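PDB 5CXX: ferulic acid esterase, AmCE1/Fae1A from Anaeromyces mucronatus, which probably hydrolyses feruloyl esters, as expected of a carbohydrate esterase family 1 enzyme with an alpha/beta-hydrolase fold, and is captured here with ferulic acid bound. Local coordinates for residues 167-181 with 204-218. Sequence-based numbering, arbitrary orientation. Where two conformers were deposited one is given.
Sequences YMRSDLIGYVGAFAP and EFRAEIQPIVSLIDC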
loop_
_atom_site.group_PDB
_atom_site.type_symbol
_atom_site.label_atom_id
_atom_site.label_comp_id
_atom_site.label_asym_id
_atom_site.label_seq_id
_atom_site.Cartn_x
_atom_site.Cartn_y
_atom_site.Cartn_z
ATOM N N TYR A 167 3.244 -5.108 9.722
ATOM C CA TYR A 167 3.239 -5.570 11.104
ATOM C C TYR A 167 4.385 -6.556 11.344
ATOM O O TYR A 167 5.020 -6.470 12.449
ATOM C CB TYR A 167 1.872 -6.191 11.504
ATOM C CG TYR A 167 0.937 -5.071 11.907
ATOM C CD1 TYR A 167 0.185 -4.405 10.931
ATOM C CD2 TYR A 167 0.818 -4.689 13.249
ATOM C CE1 TYR A 167 -0.658 -3.341 11.282
ATOM C CE2 TYR A 167 -0.002 -3.601 13.631
ATOM C CZ TYR A 167 -0.747 -2.949 12.622
ATOM O OH TYR A 167 -1.526 -1.874 13.030
ATOM N N MET A 168 4.729 -7.405 10.374
ATOM C CA MET A 168 5.811 -8.356 10.684
ATOM C C MET A 168 7.160 -7.646 10.685
ATOM O O MET A 168 8.069 -8.124 11.413
ATOM C CB MET A 168 5.874 -9.508 9.683
ATOM C CG MET A 168 4.595 -10.434 9.739
ATOM S SD MET A 168 4.196 -11.173 11.390
ATOM C CE MET A 168 3.104 -9.961 12.132
ATOM N N ARG A 169 7.275 -6.567 9.893
ATOM C CA ARG A 169 8.540 -5.818 9.811
ATOM C C ARG A 169 8.260 -4.335 10.038
ATOM O O ARG A 169 8.714 -3.446 9.257
ATOM C CB ARG A 169 9.241 -6.078 8.464
ATOM C CG ARG A 169 9.859 -7.482 8.320
ATOM C CD ARG A 169 10.858 -7.874 9.460
ATOM N NE ARG A 169 11.934 -6.871 9.598
ATOM C CZ ARG A 169 13.097 -6.988 8.986
ATOM N NH1 ARG A 169 13.347 -7.992 8.097
ATOM N NH2 ARG A 169 14.071 -6.073 9.214
ATOM N N SER A 170 7.612 -4.079 11.170
ATOM C CA SER A 170 7.314 -2.715 11.579
ATOM C C SER A 170 8.595 -1.933 11.874
ATOM O O SER A 170 8.580 -0.712 11.943
ATOM C CB SER A 170 6.412 -2.717 12.815
ATOM O OG SER A 170 7.055 -3.344 13.927
ATOM N N ASP A 171 9.695 -2.654 12.087
ATOM C CA ASP A 171 10.988 -1.946 12.243
ATOM C C ASP A 171 11.434 -1.227 10.970
ATOM O O ASP A 171 12.225 -0.259 11.079
ATOM C CB ASP A 171 12.082 -2.920 12.722
ATOM C CG ASP A 171 12.433 -3.994 11.695
ATOM O OD1 ASP A 171 11.500 -4.633 11.189
ATOM O OD2 ASP A 171 13.629 -4.263 11.537
ATOM N N LEU A 172 10.971 -1.692 9.786
ATOM C CA LEU A 172 11.332 -1.061 8.511
ATOM C C LEU A 172 10.281 -0.071 8.011
ATOM O O LEU A 172 10.632 0.873 7.247
ATOM C CB LEU A 172 11.520 -2.191 7.462
ATOM C CG LEU A 172 12.627 -3.184 7.793
ATOM C CD1 LEU A 172 12.756 -4.088 6.543
ATOM C CD2 LEU A 172 13.992 -2.575 8.067
ATOM N N ILE A 173 9.009 -0.316 8.368
ATOM C CA ILE A 173 7.868 0.387 7.788
ATOM C C ILE A 173 7.227 1.253 8.868
ATOM O O ILE A 173 6.620 0.707 9.819
ATOM C CB ILE A 173 6.811 -0.597 7.274
ATOM C CG1 ILE A 173 7.367 -1.698 6.292
ATOM C CG2 ILE A 173 5.671 0.173 6.595
ATOM C CD1 ILE A 173 8.087 -1.097 5.077
ATOM N N GLY A 174 7.306 2.566 8.713
ATOM C CA GLY A 174 6.740 3.485 9.732
ATOM C C GLY A 174 5.226 3.670 9.541
ATOM O O GLY A 174 4.513 3.901 10.510
ATOM N N TYR A 175 4.710 3.604 8.302
ATOM C CA TYR A 175 3.333 4.000 7.989
ATOM C C TYR A 175 2.726 2.906 7.132
ATOM O O TYR A 175 3.328 2.570 6.083
ATOM C CB TYR A 175 3.279 5.356 7.201
ATOM C CG TYR A 175 3.970 6.462 7.933
ATOM C CD1 TYR A 175 5.374 6.609 7.859
ATOM C CD2 TYR A 175 3.241 7.347 8.746
ATOM C CE1 TYR A 175 5.996 7.609 8.566
ATOM C CE2 TYR A 175 3.875 8.339 9.433
ATOM C CZ TYR A 175 5.237 8.474 9.343
ATOM O OH TYR A 175 5.708 9.558 10.107
ATOM N N VAL A 176 1.578 2.356 7.524
ATOM C CA VAL A 176 0.928 1.261 6.835
ATOM C C VAL A 176 -0.479 1.661 6.438
ATOM O O VAL A 176 -1.244 2.102 7.295
ATOM C CB VAL A 176 0.847 -0.020 7.717
ATOM C CG1 VAL A 176 0.295 -1.226 6.924
ATOM C CG2 VAL A 176 2.198 -0.256 8.398
ATOM N N GLY A 177 -0.841 1.477 5.160
ATOM C CA GLY A 177 -2.158 1.845 4.680
ATOM C C GLY A 177 -2.771 0.681 3.946
ATOM O O GLY A 177 -2.205 0.109 3.008
ATOM N N ALA A 178 -3.994 0.332 4.313
ATOM C CA ALA A 178 -4.610 -0.854 3.745
ATOM C C ALA A 178 -5.989 -0.479 3.229
ATOM O O ALA A 178 -6.911 -0.266 4.055
ATOM C CB ALA A 178 -4.728 -1.994 4.809
ATOM N N PHE A 179 -6.163 -0.398 1.906
ATOM C CA PHE A 179 -7.455 0.010 1.343
ATOM C C PHE A 179 -8.160 -1.229 0.850
ATOM O O PHE A 179 -7.719 -1.858 -0.123
ATOM C CB PHE A 179 -7.240 1.057 0.206
ATOM C CG PHE A 179 -6.171 2.100 0.542
ATOM C CD1 PHE A 179 -6.030 2.599 1.840
ATOM C CD2 PHE A 179 -5.253 2.514 -0.464
ATOM C CE1 PHE A 179 -5.018 3.471 2.165
ATOM C CE2 PHE A 179 -4.245 3.436 -0.147
ATOM C CZ PHE A 179 -4.107 3.918 1.174
ATOM N N ALA A 180 -9.198 -1.620 1.595
ATOM C CA ALA A 180 -10.007 -2.824 1.312
ATOM C C ALA A 180 -9.155 -4.087 1.273
ATOM O O ALA A 180 -9.209 -4.837 0.284
ATOM C CB ALA A 180 -10.817 -2.674 0.001
ATOM N N PRO A 181 -8.428 -4.390 2.348
ATOM C CA PRO A 181 -7.564 -5.583 2.338
ATOM C C PRO A 181 -8.313 -6.927 2.196
ATOM O O PRO A 181 -9.407 -7.153 2.704
ATOM C CB PRO A 181 -6.852 -5.507 3.719
ATOM C CG PRO A 181 -7.840 -4.755 4.636
ATOM C CD PRO A 181 -8.323 -3.648 3.635
ATOM N N GLU A 204 -1.119 -13.346 16.675
ATOM C CA GLU A 204 0.176 -12.943 16.117
ATOM C C GLU A 204 0.080 -11.685 15.278
ATOM O O GLU A 204 1.129 -11.176 14.828
ATOM C CB GLU A 204 0.762 -14.062 15.262
ATOM C CG GLU A 204 1.291 -15.192 16.145
ATOM C CD GLU A 204 1.412 -16.548 15.410
ATOM O OE1 GLU A 204 1.195 -16.623 14.171
ATOM O OE2 GLU A 204 1.699 -17.518 16.121
ATOM N N PHE A 205 -1.140 -11.174 15.051
ATOM C CA PHE A 205 -1.305 -10.005 14.143
ATOM C C PHE A 205 -1.071 -8.750 15.000
ATOM O O PHE A 205 -2.018 -8.118 15.510
ATOM C CB PHE A 205 -2.688 -10.040 13.513
ATOM C CG PHE A 205 -2.897 -9.047 12.394
ATOM C CD1 PHE A 205 -1.857 -8.293 11.873
ATOM C CD2 PHE A 205 -4.162 -8.941 11.855
ATOM C CE1 PHE A 205 -2.124 -7.408 10.792
ATOM C CE2 PHE A 205 -4.433 -8.073 10.777
ATOM C CZ PHE A 205 -3.389 -7.286 10.274
ATOM N N ARG A 206 0.201 -8.442 15.229
ATOM C CA ARG A 206 0.634 -7.371 16.144
ATOM C C ARG A 206 2.120 -7.082 15.833
ATOM O O ARG A 206 2.787 -7.857 15.119
ATOM C CB ARG A 206 0.431 -7.771 17.617
ATOM C CG ARG A 206 1.253 -9.002 18.010
ATOM C CD ARG A 206 1.221 -9.277 19.497
ATOM N NE ARG A 206 -0.103 -9.538 20.004
ATOM C CZ ARG A 206 -0.716 -8.759 20.912
ATOM N NH1 ARG A 206 -0.135 -7.626 21.331
ATOM N NH2 ARG A 206 -1.909 -9.093 21.363
ATOM N N ALA A 207 2.638 -6.000 16.373
ATOM C CA ALA A 207 4.028 -5.603 16.143
ATOM C C ALA A 207 4.636 -5.290 17.465
ATOM O O ALA A 207 3.949 -4.752 18.333
ATOM C CB ALA A 207 4.049 -4.384 15.292
ATOM N N GLU A 208 5.918 -5.566 17.614
ATOM C CA GLU A 208 6.575 -5.126 18.816
ATOM C C GLU A 208 6.697 -3.602 18.738
ATOM O O GLU A 208 6.001 -2.963 19.551
ATOM C CB GLU A 208 7.910 -5.829 18.993
ATOM C CG GLU A 208 8.300 -5.930 20.419
ATOM C CD GLU A 208 9.453 -6.866 20.614
ATOM O OE1 GLU A 208 9.711 -7.711 19.719
ATOM O OE2 GLU A 208 10.137 -6.780 21.621
ATOM N N ILE A 209 7.483 -3.018 17.797
ATOM C CA ILE A 209 7.498 -1.535 17.603
ATOM C C ILE A 209 6.282 -1.113 16.790
ATOM O O ILE A 209 6.052 -1.658 15.698
ATOM C CB ILE A 209 8.846 -0.977 16.987
ATOM C CG1 ILE A 209 8.765 0.571 16.806
ATOM C CG2 ILE A 209 9.243 -1.670 15.687
ATOM C CD1 ILE A 209 10.242 1.226 16.580
ATOM N N GLN A 210 5.447 -0.215 17.340
ATOM C CA GLN A 210 4.146 0.092 16.711
ATOM C C GLN A 210 4.326 0.886 15.427
ATOM O O GLN A 210 5.157 1.803 15.400
ATOM C CB GLN A 210 3.263 0.923 17.663
ATOM C CG GLN A 210 2.649 0.059 18.761
ATOM C CD GLN A 210 1.737 -1.033 18.190
ATOM O OE1 GLN A 210 0.618 -0.752 17.754
ATOM N NE2 GLN A 210 2.230 -2.265 18.172
ATOM N N PRO A 211 3.518 0.593 14.386
ATOM C CA PRO A 211 3.477 1.570 13.285
ATOM C C PRO A 211 3.257 2.980 13.783
ATOM O O PRO A 211 2.494 3.235 14.766
ATOM C CB PRO A 211 2.245 1.117 12.483
ATOM C CG PRO A 211 2.140 -0.342 12.712
ATOM C CD PRO A 211 2.477 -0.433 14.213
ATOM N N ILE A 212 3.895 3.959 13.143
ATOM C CA ILE A 212 3.624 5.350 13.457
ATOM C C ILE A 212 2.155 5.683 13.097
ATOM O O ILE A 212 1.454 6.374 13.838
ATOM C CB ILE A 212 4.603 6.295 12.714
ATOM C CG1 ILE A 212 6.051 5.895 13.092
ATOM C CG2 ILE A 212 4.312 7.781 13.003
ATOM C CD1 ILE A 212 7.163 6.590 12.217
ATOM N N VAL A 213 1.726 5.190 11.935
ATOM C CA VAL A 213 0.320 5.266 11.511
ATOM C C VAL A 213 -0.033 3.906 10.898
ATOM O O VAL A 213 0.763 3.331 10.094
ATOM C CB VAL A 213 0.085 6.377 10.465
ATOM C CG1 VAL A 213 -1.363 6.335 9.967
ATOM C CG2 VAL A 213 0.415 7.741 11.011
ATOM N N SER A 214 -1.191 3.338 11.259
ATOM C CA SER A 214 -1.753 2.136 10.626
ATOM C C SER A 214 -3.156 2.526 10.253
ATOM O O SER A 214 -3.887 3.015 11.119
ATOM C CB SER A 214 -1.735 0.954 11.614
ATOM O OG SER A 214 -2.458 -0.097 11.030
ATOM N N LEU A 215 -3.523 2.429 8.965
ATOM C CA LEU A 215 -4.852 2.899 8.556
ATOM C C LEU A 215 -5.476 1.861 7.694
ATOM O O LEU A 215 -4.821 1.372 6.764
ATOM C CB LEU A 215 -4.751 4.212 7.784
ATOM C CG LEU A 215 -6.041 4.845 7.212
ATOM C CD1 LEU A 215 -5.925 6.392 7.148
ATOM C CD2 LEU A 215 -6.457 4.263 5.803
ATOM N N ILE A 216 -6.756 1.582 7.922
ATOM C CA ILE A 216 -7.483 0.588 7.146
ATOM C C ILE A 216 -8.822 1.203 6.757
ATOM O O ILE A 216 -9.493 1.834 7.604
ATOM C CB ILE A 216 -7.782 -0.678 7.970
ATOM C CG1 ILE A 216 -6.515 -1.305 8.479
ATOM C CG2 ILE A 216 -8.569 -1.687 7.094
ATOM C CD1 ILE A 216 -6.819 -2.532 9.422
ATOM N N ASP A 217 -9.214 1.052 5.467
ATOM C CA ASP A 217 -10.591 1.412 5.095
ATOM C C ASP A 217 -11.208 0.358 4.221
ATOM O O ASP A 217 -10.546 -0.638 3.826
ATOM C CB ASP A 217 -10.715 2.845 4.440
ATOM C CG ASP A 217 -10.446 2.879 2.900
ATOM O OD1 ASP A 217 -9.663 2.072 2.414
ATOM O OD2 ASP A 217 -11.059 3.739 2.208
ATOM N N CYS A 218 -12.492 0.550 3.969
ATOM C CA CYS A 218 -13.225 -0.337 3.058
ATOM C C CYS A 218 -14.564 0.285 2.734
ATOM O O CYS A 218 -15.148 0.953 3.598
ATOM C CB CYS A 218 -13.460 -1.734 3.705
ATOM S SG CYS A 218 -14.037 -3.003 2.511
HETATM O O HOH W 1 -0.704 -0.645 15.311
#
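Tyr167, in the last turn of helix 157-168, points its phenol into the loop that leads to strand 213-218, and its hydroxyl is gripped twice. Ser214 OG donates to Tyr167 OH at 2.8 Å, and Tyr167 OH in turn donates to a water that hydrogen-bonds to Gln210 OE1. Carbon packing positions the ring behind this hydroxyl: Pro211 CG sits over one face in a CH-pi contact, 4.2 Å from the centroid, while Phe205 turns its edge toward the Tyr167 face in a T-shaped pair with the planes at 77°. Just past the end of helix 157-168, Ser170 OG, in the conformer given, donates to Ile209 O of the facing loop over 2.6 Å, in the carbonyl plane and on a lone pair; chi1 of 62° swings the hydroxyl between its own N and carbonyl carbon, facing that oxygen. A second conformer was modelled, so this bond may be only partly occupied.

Gly174 O begins the strand pairing, taking a bent bond from Ile212 N (2.7 Å, 131° at the hydrogen) and a weak one from Val213 N. From there strands 175-179 and 213-218 run parallel: Val176 N and Ala178 N give to Val213 O and Leu215 O, Leu215 N and Asp217 N to Val176 O and Ala178 O. Ala180 N closes the series on Asp217 O. By contrast, Asp217 OD1 is buried without a polar partner in the model and lies 3.2 Å from Phe179 CA. Beside the first rungs, Ile212 CB covers a face of the Tyr175 ring and Val213 CG2 meets its edge.

These are adjacent parallel strands toward one edge of the alpha/beta-hydrolase sheet, between strand 150-155 and the outermost strand 244-248. Ala178 and Pro181 pack on helix 157-168, Ile216 on helix 228-238, and the Tyr175 ring meets Phe270 edge-to-face.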